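PDB 7EHP: chitin oligosaccahride binding protein NagB1 from Paenibacillus sp. FPU-7, which binds short chitin oligosaccharides such as N,N'-diacetylchitobiose, probably as the extracellular solute-binding component of a sugar uptake system. Local coordinates for residues V3-T8 with P62-D66; I24-M28 with I306-M312; F123-F129 with F232-A238; V156-F160 with G214-E218; G187-G191 with Q390-N394. Residues are numbered along the deposited sequence.

Contacts 1 and 2 lie together on one side of the molecule and touch where Ile-64 CD1 meets Met-28 CE, 4.0 Å apart; strand 3-7 of the first leads into helix 15-31 of the second. Contacts 3 and 4, with centres about 12 Å apart, are joined through neighbouring strands 237-243 and 156-159. Contact 5 stands apart, its centre 32 Å or more from the others. Contacts 1, 3 and 4 are buried and reach the same sheet; each has backbone hydrogen bonding and apolar packing, 1 and 3 also a water bridge. Contacts 2 and 5 join helices and are partly exposed: contact 2 adds a surface salt bridge to its packing, whereas contact 5 relies on amide side chains.

Contact 1: V3-T8 with P62-D66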
# COMPACT_ATOMS: atom_id res chain seq x y z
N VAL A 3 0.46 -4.03 27.54
CA VAL A 3 1.20 -4.44 26.33
C VAL A 3 0.57 -3.68 25.16
O VAL A 3 -0.58 -3.94 24.79
CB VAL A 3 1.16 -5.95 26.10
CG1 VAL A 3 1.56 -6.26 24.66
CG2 VAL A 3 2.09 -6.67 27.07
N SER A 4 1.33 -2.74 24.59
CA SER A 4 0.79 -1.84 23.58
C SER A 4 0.80 -2.49 22.20
O SER A 4 1.76 -3.15 21.81
CB SER A 4 1.60 -0.54 23.55
OG SER A 4 2.99 -0.82 23.64
N LEU A 5 -0.30 -2.29 21.47
CA LEU A 5 -0.47 -2.84 20.13
C LEU A 5 -0.85 -1.67 19.23
O LEU A 5 -2.01 -1.26 19.22
CB LEU A 5 -1.53 -3.94 20.09
CG LEU A 5 -1.44 -4.92 18.91
CD1 LEU A 5 -2.35 -6.15 19.10
CD2 LEU A 5 -1.72 -4.28 17.58
N ARG A 6 0.11 -1.16 18.47
CA ARG A 6 -0.12 -0.01 17.60
C ARG A 6 -0.61 -0.49 16.23
O ARG A 6 0.05 -1.31 15.57
CB ARG A 6 1.15 0.81 17.45
CG ARG A 6 1.12 1.80 16.28
CD ARG A 6 0.38 3.07 16.63
NE ARG A 6 0.82 3.65 17.90
CZ ARG A 6 1.97 4.29 18.11
NH1 ARG A 6 2.86 4.47 17.13
NH2 ARG A 6 2.23 4.77 19.32
N HIS A 7 -1.76 0.02 15.80
CA HIS A 7 -2.33 -0.35 14.51
C HIS A 7 -2.84 0.90 13.82
O HIS A 7 -2.99 1.97 14.44
CB HIS A 7 -3.48 -1.35 14.69
CG HIS A 7 -4.66 -0.74 15.38
ND1 HIS A 7 -5.64 -0.06 14.69
CD2 HIS A 7 -4.97 -0.63 16.69
CE1 HIS A 7 -6.53 0.41 15.55
NE2 HIS A 7 -6.15 0.07 16.77
N THR A 8 -3.17 0.77 12.54
CA THR A 8 -3.65 1.91 11.77
C THR A 8 -5.10 1.74 11.32
O THR A 8 -5.55 2.46 10.42
CB THR A 8 -2.76 2.15 10.55
OG1 THR A 8 -2.81 1.01 9.69
CG2 THR A 8 -1.32 2.36 10.98
N PRO A 62 6.04 1.14 20.49
CA PRO A 62 5.08 0.22 21.11
C PRO A 62 5.67 -1.18 21.16
O PRO A 62 6.71 -1.45 20.56
CB PRO A 62 3.87 0.30 20.18
CG PRO A 62 4.03 1.63 19.47
CD PRO A 62 5.51 1.67 19.22
N LYS A 63 5.00 -2.08 21.88
CA LYS A 63 5.52 -3.45 21.94
C LYS A 63 5.21 -4.21 20.65
O LYS A 63 6.03 -4.99 20.17
CB LYS A 63 4.95 -4.18 23.17
CG LYS A 63 5.40 -3.57 24.53
CD LYS A 63 6.90 -3.25 24.53
CE LYS A 63 7.40 -2.57 25.81
NZ LYS A 63 6.53 -1.44 26.29
N ILE A 64 4.04 -3.96 20.07
CA ILE A 64 3.64 -4.51 18.78
C ILE A 64 3.16 -3.34 17.93
O ILE A 64 2.41 -2.50 18.43
CB ILE A 64 2.52 -5.57 18.94
CG1 ILE A 64 2.94 -6.68 19.91
CG2 ILE A 64 2.10 -6.13 17.57
CD1 ILE A 64 1.75 -7.38 20.56
N PHE A 65 3.59 -3.27 16.66
CA PHE A 65 3.30 -2.05 15.90
C PHE A 65 3.20 -2.32 14.40
O PHE A 65 3.97 -3.09 13.84
CB PHE A 65 4.37 -0.97 16.12
CG PHE A 65 5.77 -1.50 16.22
CD1 PHE A 65 6.51 -1.73 15.07
CD2 PHE A 65 6.34 -1.76 17.45
CE1 PHE A 65 7.82 -2.21 15.15
CE2 PHE A 65 7.63 -2.24 17.54
CZ PHE A 65 8.37 -2.47 16.41
N ASP A 66 2.25 -1.64 13.78
CA ASP A 66 2.15 -1.62 12.32
C ASP A 66 3.48 -1.15 11.74
O ASP A 66 3.94 -0.04 12.04
CB ASP A 66 1.00 -0.71 11.91
CG ASP A 66 0.70 -0.79 10.44
OD1 ASP A 66 1.60 -0.49 9.62
OD2 ASP A 66 -0.44 -1.16 10.10
O HOH W 1 -2.69 -1.97 11.26
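Arg-6, Ile-64 and Asp-66 lose the most surface where strand 3-7 runs beside the start of strand 64-68, their axes 4.5 Å apart and 6° from parallel. Each also takes part in the backbone pairing. Ile-64 N donates to Ser-4 O (3.0 Å), Arg-6 N returns the bond to Ile-64 O (2.7 Å), and Asp-66 N reaches Arg-6 O (2.9 Å), so Ile-64 and Arg-6 each use both N and O in the pairing that sets Leu-5 beside Ile-64 and Arg-6 beside Phe-65. On one face Leu-5 CG packs 4.0 Å from Ile-64 CG2, and Ile-64 also reaches Met-28 of helix 15-31. Arg-6 lies on the other face, toward helix 44-58. Its chi2 and chi3 are both p, curling the chain so that Pro-62 CG covers one face of the guanidinium; the charge itself is met by Glu-40 and Glu-55. Asp-66 bonds Asn-284 through OD1, while OD2 accepts from water 1 (2.7 Å), which in turn accepts from Thr-8 N (3.1 Å). At the other end, Ser-4 OG takes the bond from Lys-63 N (3.0 Å) just before strand 64-68 begins. With strand 37-41 on its other side, strand 3-7 lies between two parallel neighbours in an alpha/beta lobe of the solute-binding protein fold, and the Thr-8 side chain, just past its end, comes within about 5 Å of the bound sugar.

Contact 2: I24-M28 with I306-M312; sequences IAQRM and IMYSEEM
A two-pronged salt bridge joins Arg-27 to Glu-311: Arg-27 NH2 donates to Glu-311 OE2 at 2.6 Å and Arg-27 NH1 to Glu-311 OE1 at 3.0 Å. Arg-27 (chi1 m, chi2 t) stretches from helix 15-31, and Glu-311 meets it with chi1 and chi2 both t. Met-312 CE lies over one guanidinium face, 3.3 Å from Arg-27 NH2. Residues 24-28 are regular helix, whereas 306-312 join two helices. Helix 294-307 stops at Met-307; Tyr-308 (phi/psi -95/65) centres an inverse gamma turn, and extended Ser-309 (-134/159) is the N-cap of helix 310-320. With chi1 p, Ser-309 OG accepts from Met-312 N (3.1 Å) and donates to Ile-306 O (2.9 Å), tying the new helix to the end of the old one. This junction, an inverse gamma turn followed by a serine N-cap, packs against helix 15-31 of the lobe that carries strand 3-7. The closest CA atoms are those of Ile-24 and Ile-306, 6.4 Å apart. Ile-24 (mt) places CG1 3.6 Å from Ile-306 CG2 and CD1 3.6 Å from Met-307 CE, with Met-312 CG 4.3 Å from Ile-24 CD1. Ile-306 (mt) points toward helix 15-31, its CD1 3.8 Å from Arg-27 CB and 4.0 Å from Met-28 CG.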
# COMPACT_ATOMS: atom_id res chain seq x y z
N ILE A 24 -8.34 -10.81 18.41
CA ILE A 24 -6.98 -11.28 18.67
C ILE A 24 -6.52 -10.83 20.06
O ILE A 24 -5.90 -11.60 20.80
CB ILE A 24 -6.02 -10.82 17.54
CG1 ILE A 24 -6.34 -11.54 16.23
CG2 ILE A 24 -4.56 -11.07 17.94
CD1 ILE A 24 -5.61 -10.99 14.97
N ALA A 25 -6.88 -9.61 20.46
CA ALA A 25 -6.42 -9.08 21.74
C ALA A 25 -7.02 -9.86 22.92
O ALA A 25 -6.27 -10.33 23.78
CB ALA A 25 -6.73 -7.58 21.81
N GLN A 26 -8.37 -10.03 23.01
CA GLN A 26 -8.88 -11.03 23.98
C GLN A 26 -8.21 -12.39 23.91
O GLN A 26 -7.97 -12.97 24.98
CB GLN A 26 -10.37 -11.32 23.97
CG GLN A 26 -11.15 -11.55 22.64
CD GLN A 26 -12.39 -12.33 23.08
OE1 GLN A 26 -12.24 -13.12 24.11
NE2 GLN A 26 -13.64 -12.05 22.56
N ARG A 27 -7.96 -12.96 22.72
CA ARG A 27 -7.42 -14.32 22.75
C ARG A 27 -6.03 -14.32 23.36
O ARG A 27 -5.67 -15.24 24.10
CB ARG A 27 -7.45 -14.87 21.35
CG ARG A 27 -8.81 -15.34 20.93
CD ARG A 27 -8.61 -16.24 19.74
NE ARG A 27 -9.67 -16.08 18.77
CZ ARG A 27 -9.76 -16.82 17.66
NH1 ARG A 27 -8.84 -17.75 17.40
NH2 ARG A 27 -10.77 -16.61 16.82
N MET A 28 -5.25 -13.27 23.09
CA MET A 28 -3.96 -13.13 23.76
C MET A 28 -4.14 -13.04 25.26
O MET A 28 -3.40 -13.66 26.02
CB MET A 28 -3.24 -11.88 23.26
CG MET A 28 -2.69 -11.97 21.84
SD MET A 28 -2.51 -10.29 21.19
CE MET A 28 -1.22 -9.59 22.20
N ILE A 306 -1.84 -16.17 16.69
CA ILE A 306 -3.23 -15.95 16.32
C ILE A 306 -3.33 -15.20 14.99
O ILE A 306 -4.02 -15.64 14.06
CB ILE A 306 -3.97 -15.22 17.46
CG1 ILE A 306 -3.91 -16.07 18.73
CG2 ILE A 306 -5.41 -14.93 17.09
CD1 ILE A 306 -3.91 -15.27 20.03
N MET A 307 -2.63 -14.07 14.86
CA MET A 307 -2.76 -13.26 13.64
C MET A 307 -2.29 -14.03 12.41
O MET A 307 -2.95 -14.03 11.36
CB MET A 307 -1.98 -11.95 13.79
CG MET A 307 -1.89 -11.08 12.51
SD MET A 307 -3.51 -10.49 11.95
CE MET A 307 -3.62 -8.92 12.79
N TYR A 308 -1.15 -14.70 12.51
CA TYR A 308 -0.54 -15.36 11.36
C TYR A 308 -0.97 -16.82 11.34
O TYR A 308 -0.18 -17.76 11.49
CB TYR A 308 0.97 -15.19 11.41
CG TYR A 308 1.35 -13.73 11.40
CD1 TYR A 308 1.36 -13.01 10.21
CD2 TYR A 308 1.71 -13.08 12.58
CE1 TYR A 308 1.69 -11.67 10.19
CE2 TYR A 308 2.04 -11.74 12.57
CZ TYR A 308 2.03 -11.04 11.37
OH TYR A 308 2.37 -9.71 11.35
N SER A 309 -2.26 -17.00 11.14
CA SER A 309 -2.89 -18.31 11.09
C SER A 309 -3.81 -18.35 9.89
O SER A 309 -4.25 -17.31 9.39
CB SER A 309 -3.70 -18.59 12.37
OG SER A 309 -4.87 -17.77 12.36
N GLU A 310 -4.12 -19.56 9.44
CA GLU A 310 -5.02 -19.67 8.32
C GLU A 310 -6.41 -19.17 8.67
O GLU A 310 -7.10 -18.60 7.81
CB GLU A 310 -5.02 -21.11 7.79
CG GLU A 310 -6.06 -21.38 6.72
CD GLU A 310 -5.70 -22.56 5.83
OE1 GLU A 310 -4.52 -22.98 5.85
OE2 GLU A 310 -6.60 -23.05 5.12
N GLU A 311 -6.80 -19.31 9.95
CA GLU A 311 -8.09 -18.79 10.39
C GLU A 311 -8.18 -17.28 10.17
O GLU A 311 -9.16 -16.77 9.62
CB GLU A 311 -8.33 -19.12 11.86
CG GLU A 311 -9.49 -18.30 12.46
CD GLU A 311 -9.60 -18.40 13.98
OE1 GLU A 311 -8.69 -18.96 14.63
OE2 GLU A 311 -10.60 -17.91 14.52
N MET A 312 -7.17 -16.54 10.62
CA MET A 312 -7.31 -15.09 10.53
C MET A 312 -7.05 -14.61 9.10
O MET A 312 -7.72 -13.68 8.63
CB MET A 312 -6.39 -14.41 11.53
CG MET A 312 -6.83 -14.59 12.99
SD MET A 312 -8.45 -13.86 13.29
CE MET A 312 -8.97 -14.64 14.83

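Contact 3: F123-F129 with F232-A238; sequences FYNKQIF and FREGRAA
Residues 123-125 are the extended end of strand 109-125, and the chain turns at Asn-125 directly into helix 126-132. Opposite, helix 225-233 finishes in a Schellman motif with Gly-235 as C-prime residue (phi/psi 78/16), closed in part by Gly-235 N to Phe-232 O at 3.1 Å. The chain then extends through Ala-237 (-127/142) and turns a corner at Ala-238 (-74/-31). Asn-125 and Ala-238 are the nearest pair, CA to CA 5.5 Å. Asn-125 N donates to Ala-238 O at 3.0 Å, and Tyr-124 CA makes a CA-H...O contact to Ala-238 O at 3.3 Å. Here strand 109-125 leaves its antiparallel neighbour 237-243, and the chain passes into helix 126-132 through an Asn N-cap. Asn-125, chi1 t, accepts at OD1 from Ile-128 N (3.0 Å) and weakly from Gln-127 N (2.7 Å). Its ND2 donates to water 2 (3.0 Å), which donates to Phe-232 O (2.8 Å) and Ala-237 O (2.6 Å), so through this water the capping side chain links the start of helix 126-132 to the end of helix 225-233. Phe-232, chi1 t, lays its ring edge against the strand, CZ 3.4 Å from Tyr-124 C, while its CE2 is 3.7 Å from Phe-123 CB. Ile-128 (mt) packs CG2 3.9 Å from Ala-238 CB and CD1 3.6 Å from Ala-237 O; Phe-129 CE1 lies 4.1 Å from Ala-238 CB.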
# COMPACT_ATOMS: atom_id res chain seq x y z
N PHE A 123 -9.37 -0.05 -9.98
CA PHE A 123 -10.74 -0.47 -9.78
C PHE A 123 -11.63 0.18 -10.84
O PHE A 123 -11.42 1.33 -11.22
CB PHE A 123 -11.22 -0.07 -8.38
CG PHE A 123 -10.55 -0.84 -7.26
CD1 PHE A 123 -9.27 -0.50 -6.84
CD2 PHE A 123 -11.20 -1.88 -6.62
CE1 PHE A 123 -8.64 -1.18 -5.83
CE2 PHE A 123 -10.57 -2.58 -5.58
CZ PHE A 123 -9.29 -2.21 -5.19
N TYR A 124 -12.64 -0.54 -11.30
CA TYR A 124 -13.53 0.10 -12.26
C TYR A 124 -14.96 -0.36 -12.06
O TYR A 124 -15.24 -1.38 -11.42
CB TYR A 124 -13.06 -0.15 -13.71
CG TYR A 124 -13.33 -1.53 -14.25
CD1 TYR A 124 -12.61 -2.65 -13.78
CD2 TYR A 124 -14.27 -1.72 -15.26
CE1 TYR A 124 -12.86 -3.92 -14.29
CE2 TYR A 124 -14.52 -2.98 -15.78
CZ TYR A 124 -13.81 -4.07 -15.29
OH TYR A 124 -14.07 -5.30 -15.83
N ASN A 125 -15.88 0.44 -12.59
CA ASN A 125 -17.31 0.17 -12.49
C ASN A 125 -17.76 -0.47 -13.81
O ASN A 125 -17.82 0.19 -14.85
CB ASN A 125 -18.07 1.46 -12.19
CG ASN A 125 -19.56 1.25 -12.03
OD1 ASN A 125 -20.13 0.36 -12.66
ND2 ASN A 125 -20.19 2.07 -11.18
N LYS A 126 -18.10 -1.76 -13.74
CA LYS A 126 -18.52 -2.51 -14.93
C LYS A 126 -19.78 -1.93 -15.54
O LYS A 126 -19.97 -2.01 -16.76
CB LYS A 126 -18.74 -3.98 -14.56
CG LYS A 126 -17.47 -4.82 -14.31
CD LYS A 126 -17.83 -6.07 -13.51
CE LYS A 126 -16.95 -7.26 -13.85
NZ LYS A 126 -15.52 -6.90 -13.83
N GLN A 127 -20.67 -1.35 -14.73
CA GLN A 127 -21.90 -0.79 -15.28
C GLN A 127 -21.67 0.56 -15.95
O GLN A 127 -22.35 0.88 -16.94
CB GLN A 127 -22.97 -0.68 -14.18
CG GLN A 127 -24.15 0.24 -14.51
CD GLN A 127 -25.04 -0.28 -15.65
OE1 GLN A 127 -25.25 -1.49 -15.81
NE2 GLN A 127 -25.57 0.65 -16.45
N ILE A 128 -20.72 1.37 -15.46
CA ILE A 128 -20.39 2.60 -16.17
C ILE A 128 -19.70 2.28 -17.49
O ILE A 128 -19.99 2.90 -18.52
CB ILE A 128 -19.53 3.53 -15.29
CG1 ILE A 128 -20.35 4.09 -14.12
CG2 ILE A 128 -19.04 4.73 -16.09
CD1 ILE A 128 -19.51 4.87 -13.13
N PHE A 129 -18.80 1.29 -17.50
CA PHE A 129 -18.16 0.90 -18.75
C PHE A 129 -19.19 0.41 -19.77
O PHE A 129 -19.11 0.75 -20.95
CB PHE A 129 -17.10 -0.17 -18.51
CG PHE A 129 -15.76 0.37 -18.10
CD1 PHE A 129 -15.67 1.45 -17.23
CD2 PHE A 129 -14.59 -0.22 -18.55
CE1 PHE A 129 -14.44 1.94 -16.84
CE2 PHE A 129 -13.35 0.26 -18.17
CZ PHE A 129 -13.27 1.34 -17.31
N PHE A 232 -15.79 6.67 -5.93
CA PHE A 232 -15.90 5.44 -6.71
C PHE A 232 -17.07 4.58 -6.26
O PHE A 232 -17.87 4.11 -7.08
CB PHE A 232 -14.59 4.66 -6.63
CG PHE A 232 -14.61 3.40 -7.43
CD1 PHE A 232 -14.68 3.46 -8.83
CD2 PHE A 232 -14.59 2.16 -6.81
CE1 PHE A 232 -14.72 2.31 -9.59
CE2 PHE A 232 -14.64 0.99 -7.55
CZ PHE A 232 -14.69 1.07 -8.96
N ARG A 233 -17.20 4.34 -4.95
CA ARG A 233 -18.23 3.40 -4.53
C ARG A 233 -19.63 4.00 -4.66
O ARG A 233 -20.61 3.25 -4.78
CB ARG A 233 -17.97 2.93 -3.09
CG ARG A 233 -18.62 3.74 -1.99
CD ARG A 233 -18.16 3.24 -0.61
NE ARG A 233 -18.61 4.13 0.45
CZ ARG A 233 -18.00 4.26 1.63
NH1 ARG A 233 -16.91 3.56 1.91
NH2 ARG A 233 -18.49 5.11 2.52
N GLU A 234 -19.75 5.32 -4.68
CA GLU A 234 -21.03 5.96 -4.91
C GLU A 234 -21.33 6.18 -6.39
O GLU A 234 -22.30 6.86 -6.73
CB GLU A 234 -21.10 7.29 -4.13
CG GLU A 234 -21.22 7.10 -2.61
CD GLU A 234 -20.84 8.33 -1.76
OE1 GLU A 234 -20.70 9.46 -2.31
OE2 GLU A 234 -20.69 8.17 -0.53
N GLY A 235 -20.53 5.61 -7.29
CA GLY A 235 -20.85 5.62 -8.70
C GLY A 235 -20.58 6.91 -9.44
O GLY A 235 -21.09 7.09 -10.56
N ARG A 236 -19.79 7.81 -8.87
CA ARG A 236 -19.50 9.08 -9.54
C ARG A 236 -18.25 9.02 -10.41
O ARG A 236 -18.03 9.92 -11.22
CB ARG A 236 -19.36 10.20 -8.52
CG ARG A 236 -20.62 10.41 -7.71
CD ARG A 236 -20.54 11.63 -6.85
NE ARG A 236 -20.14 11.31 -5.49
CZ ARG A 236 -18.96 11.65 -4.99
NH1 ARG A 236 -18.10 12.31 -5.76
NH2 ARG A 236 -18.65 11.33 -3.74
N ALA A 237 -17.43 7.98 -10.26
CA ALA A 237 -16.20 7.86 -11.02
C ALA A 237 -16.18 6.51 -11.71
O ALA A 237 -16.60 5.51 -11.12
CB ALA A 237 -14.97 8.02 -10.13
N ALA A 238 -15.66 6.49 -12.94
CA ALA A 238 -15.57 5.23 -13.68
C ALA A 238 -14.46 4.33 -13.16
O ALA A 238 -14.56 3.10 -13.26
CB ALA A 238 -15.36 5.53 -15.17
O HOH W 2 -18.37 4.05 -9.80

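Contact 4: V156-F160 with G214-E218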
# COMPACT_ATOMS: atom_id res chain seq x y z
N VAL A 156 -16.44 11.26 -13.41
CA VAL A 156 -15.02 11.47 -13.16
C VAL A 156 -14.27 10.26 -13.70
O VAL A 156 -14.64 9.12 -13.37
CB VAL A 156 -14.76 11.68 -11.66
CG1 VAL A 156 -13.27 11.69 -11.36
CG2 VAL A 156 -15.40 12.96 -11.18
N PRO A 157 -13.26 10.42 -14.55
CA PRO A 157 -12.53 9.24 -15.03
C PRO A 157 -11.84 8.48 -13.89
O PRO A 157 -12.10 7.28 -13.70
CB PRO A 157 -11.52 9.83 -16.01
CG PRO A 157 -12.26 11.05 -16.54
CD PRO A 157 -12.83 11.63 -15.27
N PHE A 158 -10.98 9.14 -13.13
CA PHE A 158 -10.27 8.53 -12.01
C PHE A 158 -10.66 9.25 -10.73
O PHE A 158 -10.25 10.40 -10.53
CB PHE A 158 -8.74 8.60 -12.18
CG PHE A 158 -8.17 7.61 -13.15
CD1 PHE A 158 -7.97 6.29 -12.78
CD2 PHE A 158 -7.75 8.01 -14.42
CE1 PHE A 158 -7.43 5.38 -13.68
CE2 PHE A 158 -7.19 7.11 -15.32
CZ PHE A 158 -7.03 5.79 -14.95
N ALA A 159 -11.45 8.59 -9.88
CA ALA A 159 -11.62 9.08 -8.51
C ALA A 159 -10.25 9.24 -7.87
O ALA A 159 -9.40 8.36 -7.99
CB ALA A 159 -12.48 8.10 -7.69
N PHE A 160 -10.04 10.38 -7.19
CA PHE A 160 -8.67 10.76 -6.83
C PHE A 160 -8.70 11.82 -5.73
O PHE A 160 -9.39 12.83 -5.84
CB PHE A 160 -7.91 11.26 -8.09
CG PHE A 160 -6.49 11.68 -7.83
CD1 PHE A 160 -5.55 10.77 -7.37
CD2 PHE A 160 -6.09 12.98 -8.09
CE1 PHE A 160 -4.24 11.16 -7.14
CE2 PHE A 160 -4.77 13.37 -7.87
CZ PHE A 160 -3.84 12.45 -7.38
N GLY A 214 -8.02 16.68 -16.81
CA GLY A 214 -9.07 16.45 -15.84
C GLY A 214 -9.50 15.01 -15.74
O GLY A 214 -10.64 14.74 -15.34
N TYR A 215 -8.63 14.07 -16.11
CA TYR A 215 -8.94 12.65 -15.97
C TYR A 215 -8.68 12.17 -14.54
O TYR A 215 -9.42 11.32 -14.03
CB TYR A 215 -8.12 11.84 -16.97
CG TYR A 215 -8.50 12.10 -18.41
CD1 TYR A 215 -9.62 12.84 -18.73
CD2 TYR A 215 -7.73 11.57 -19.45
CE1 TYR A 215 -9.98 13.07 -20.04
CE2 TYR A 215 -8.09 11.79 -20.77
CZ TYR A 215 -9.22 12.54 -21.05
OH TYR A 215 -9.58 12.77 -22.36
N LEU A 216 -7.63 12.67 -13.91
CA LEU A 216 -7.53 12.61 -12.47
C LEU A 216 -8.45 13.66 -11.88
O LEU A 216 -8.43 14.81 -12.32
CB LEU A 216 -6.08 12.85 -12.04
CG LEU A 216 -5.19 11.62 -12.18
CD1 LEU A 216 -3.71 11.99 -12.12
CD2 LEU A 216 -5.54 10.60 -11.08
N GLN A 217 -9.26 13.27 -10.91
CA GLN A 217 -10.32 14.12 -10.37
C GLN A 217 -9.82 15.52 -10.00
O GLN A 217 -8.90 15.67 -9.19
CB GLN A 217 -10.93 13.45 -9.15
CG GLN A 217 -11.93 14.31 -8.42
CD GLN A 217 -12.91 13.47 -7.66
OE1 GLN A 217 -12.59 12.36 -7.22
NE2 GLN A 217 -14.11 13.98 -7.48
N GLU A 218 -10.46 16.53 -10.57
CA GLU A 218 -10.08 17.91 -10.29
C GLU A 218 -10.48 18.32 -8.88
O GLU A 218 -11.46 17.83 -8.32
CB GLU A 218 -10.73 18.85 -11.30
CG GLU A 218 -10.22 18.66 -12.71
CD GLU A 218 -11.04 19.46 -13.69
OE1 GLU A 218 -11.92 18.87 -14.37
OE2 GLU A 218 -10.82 20.69 -13.76
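This is a buried join between strand 156-159, where the chain turns a corner, and the loop that follows helix 198-213. A single backbone bridge pairs Phe-158 with Leu-216 (CA to CA 4.9 Å): Phe-158 N donates to Tyr-215 O at 2.8 Å, and Gln-217 N to Phe-158 O at 3.1 Å. Gln-217, extended with chi1 and chi2 both t, continues the pairing with its side chain, OE1 accepting from Phe-160 N at 3.2 Å. Leu-216 CD2 sits over the Phe-160 ring in a CH-pi contact, 3.8 Å from the centroid, and lies 3.9 Å from Phe-158 CB. Pro-157 CG packs 3.9 Å from Tyr-215 CD1, and Val-156 CG1 rests 3.7 Å from Gln-217 CB. Helices 140-152 and 165-180 cover Tyr-215 and Leu-216 respectively, while strand 237-243 lines the other flank of 156-159. The chemistry implies that a loop without regular structure borrows strand-like bonds, letting backbone polar groups enter an aromatic and aliphatic core with their hydrogen bonds made.

Contact 5: G187-G191 with Q390-N394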
# COMPACT_ATOMS: atom_id res chain seq x y z
N GLY A 187 17.78 1.75 -8.83
CA GLY A 187 18.79 2.57 -9.47
C GLY A 187 18.93 3.94 -8.83
O GLY A 187 20.05 4.44 -8.66
N PHE A 188 17.80 4.56 -8.46
CA PHE A 188 17.84 5.87 -7.79
C PHE A 188 18.73 5.83 -6.56
O PHE A 188 19.56 6.72 -6.35
CB PHE A 188 16.43 6.32 -7.37
CG PHE A 188 15.48 6.56 -8.52
CD1 PHE A 188 15.93 6.91 -9.77
CD2 PHE A 188 14.10 6.47 -8.30
CE1 PHE A 188 15.04 7.15 -10.82
CE2 PHE A 188 13.20 6.70 -9.34
CZ PHE A 188 13.67 7.04 -10.61
N VAL A 189 18.55 4.83 -5.70
CA VAL A 189 19.29 4.84 -4.44
C VAL A 189 20.73 4.35 -4.62
O VAL A 189 21.58 4.69 -3.79
CB VAL A 189 18.58 4.01 -3.36
CG1 VAL A 189 17.15 4.51 -3.15
CG2 VAL A 189 18.58 2.55 -3.71
N ARG A 190 21.04 3.60 -5.67
CA ARG A 190 22.43 3.20 -5.86
C ARG A 190 23.19 4.12 -6.80
O ARG A 190 24.40 3.95 -6.97
CB ARG A 190 22.51 1.73 -6.33
CG ARG A 190 21.92 1.36 -7.68
CD ARG A 190 22.19 -0.14 -7.95
NE ARG A 190 21.22 -1.08 -7.36
CZ ARG A 190 21.29 -1.60 -6.14
NH1 ARG A 190 20.35 -2.45 -5.73
NH2 ARG A 190 22.27 -1.27 -5.29
N GLY A 191 22.53 5.12 -7.38
CA GLY A 191 23.21 6.10 -8.20
C GLY A 191 23.39 5.74 -9.65
O GLY A 191 24.17 6.40 -10.35
N GLN A 390 17.58 13.07 -3.83
CA GLN A 390 18.07 11.70 -3.99
C GLN A 390 19.58 11.63 -3.81
O GLN A 390 20.09 10.71 -3.16
CB GLN A 390 17.67 11.18 -5.37
CG GLN A 390 17.93 9.70 -5.56
CD GLN A 390 17.15 8.87 -4.59
OE1 GLN A 390 15.94 8.74 -4.72
NE2 GLN A 390 17.83 8.30 -3.61
N GLU A 391 20.32 12.60 -4.36
CA GLU A 391 21.77 12.63 -4.18
C GLU A 391 22.13 12.80 -2.71
O GLU A 391 23.04 12.14 -2.21
CB GLU A 391 22.42 13.77 -4.98
CG GLU A 391 21.91 14.06 -6.38
CD GLU A 391 22.62 13.25 -7.44
OE1 GLU A 391 22.46 13.56 -8.65
OE2 GLU A 391 23.30 12.29 -7.05
N ASP A 392 21.44 13.73 -2.03
CA ASP A 392 21.69 13.98 -0.61
C ASP A 392 21.40 12.74 0.23
O ASP A 392 22.18 12.39 1.13
CB ASP A 392 20.85 15.15 -0.11
CG ASP A 392 21.34 16.49 -0.62
OD1 ASP A 392 22.22 16.52 -1.50
OD2 ASP A 392 20.84 17.52 -0.11
N ALA A 393 20.26 12.10 -0.02
CA ALA A 393 19.89 10.89 0.71
C ALA A 393 20.94 9.80 0.52
O ALA A 393 21.36 9.15 1.49
CB ALA A 393 18.51 10.40 0.27
N ASN A 394 21.38 9.58 -0.72
CA ASN A 394 22.39 8.57 -1.01
C ASN A 394 23.68 8.84 -0.26
O ASN A 394 24.32 7.90 0.25
CB ASN A 394 22.65 8.50 -2.51
CG ASN A 394 21.51 7.89 -3.26
OD1 ASN A 394 20.54 7.43 -2.67
ND2 ASN A 394 21.61 7.87 -4.58
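Two amide side chains of helix 379-396 meet the last turn of helix 184-190. Asn-394 points toward that turn with chi1 m and chi2 near -5°, a conformation that presents ND2 to Phe-188 O in a nearly straight hydrogen bond (2.9 Å, 175°). Carbonyl groups at the C-terminal end of a helix commonly lack a donor further along, and here a side chain supplies one. The carbonyl of Val-189 is also near, its O 3.1 Å from Asn-394 OD1, but these are two acceptors and do not bond. One turn earlier, Gln-390 takes chi1 t and chi2 p, which turns its amide toward the next turn of its own helix: NE2 donates to Asn-394 OD1 at 3.0 Å, which, with a bond from Gln-358, favours pointing ND2 at Phe-188 O. The aliphatic part of the glutamine covers the neighbouring helix, CG lying 3.5 Å from Phe-188 O, and NE2 comes within 3.9 Å of Val-189 CG1. Phe-188, chi1 m, has its CB 3.6 Å from Gln-390 OE1, but the ring leads away and stacks on Trp-195, whose NE1 is hydrogen-bonded to Gln-390 OE1. Gly-191, with phi 87°, lets the chain leave helix 184-190 beside Asn-394. Gln-358, just before helix 359-373, bonds to both Gln-390 NE2 and Asn-394 OD1, and Val-361 of that helix packs on Gln-390, so the contact lies where three helices converge.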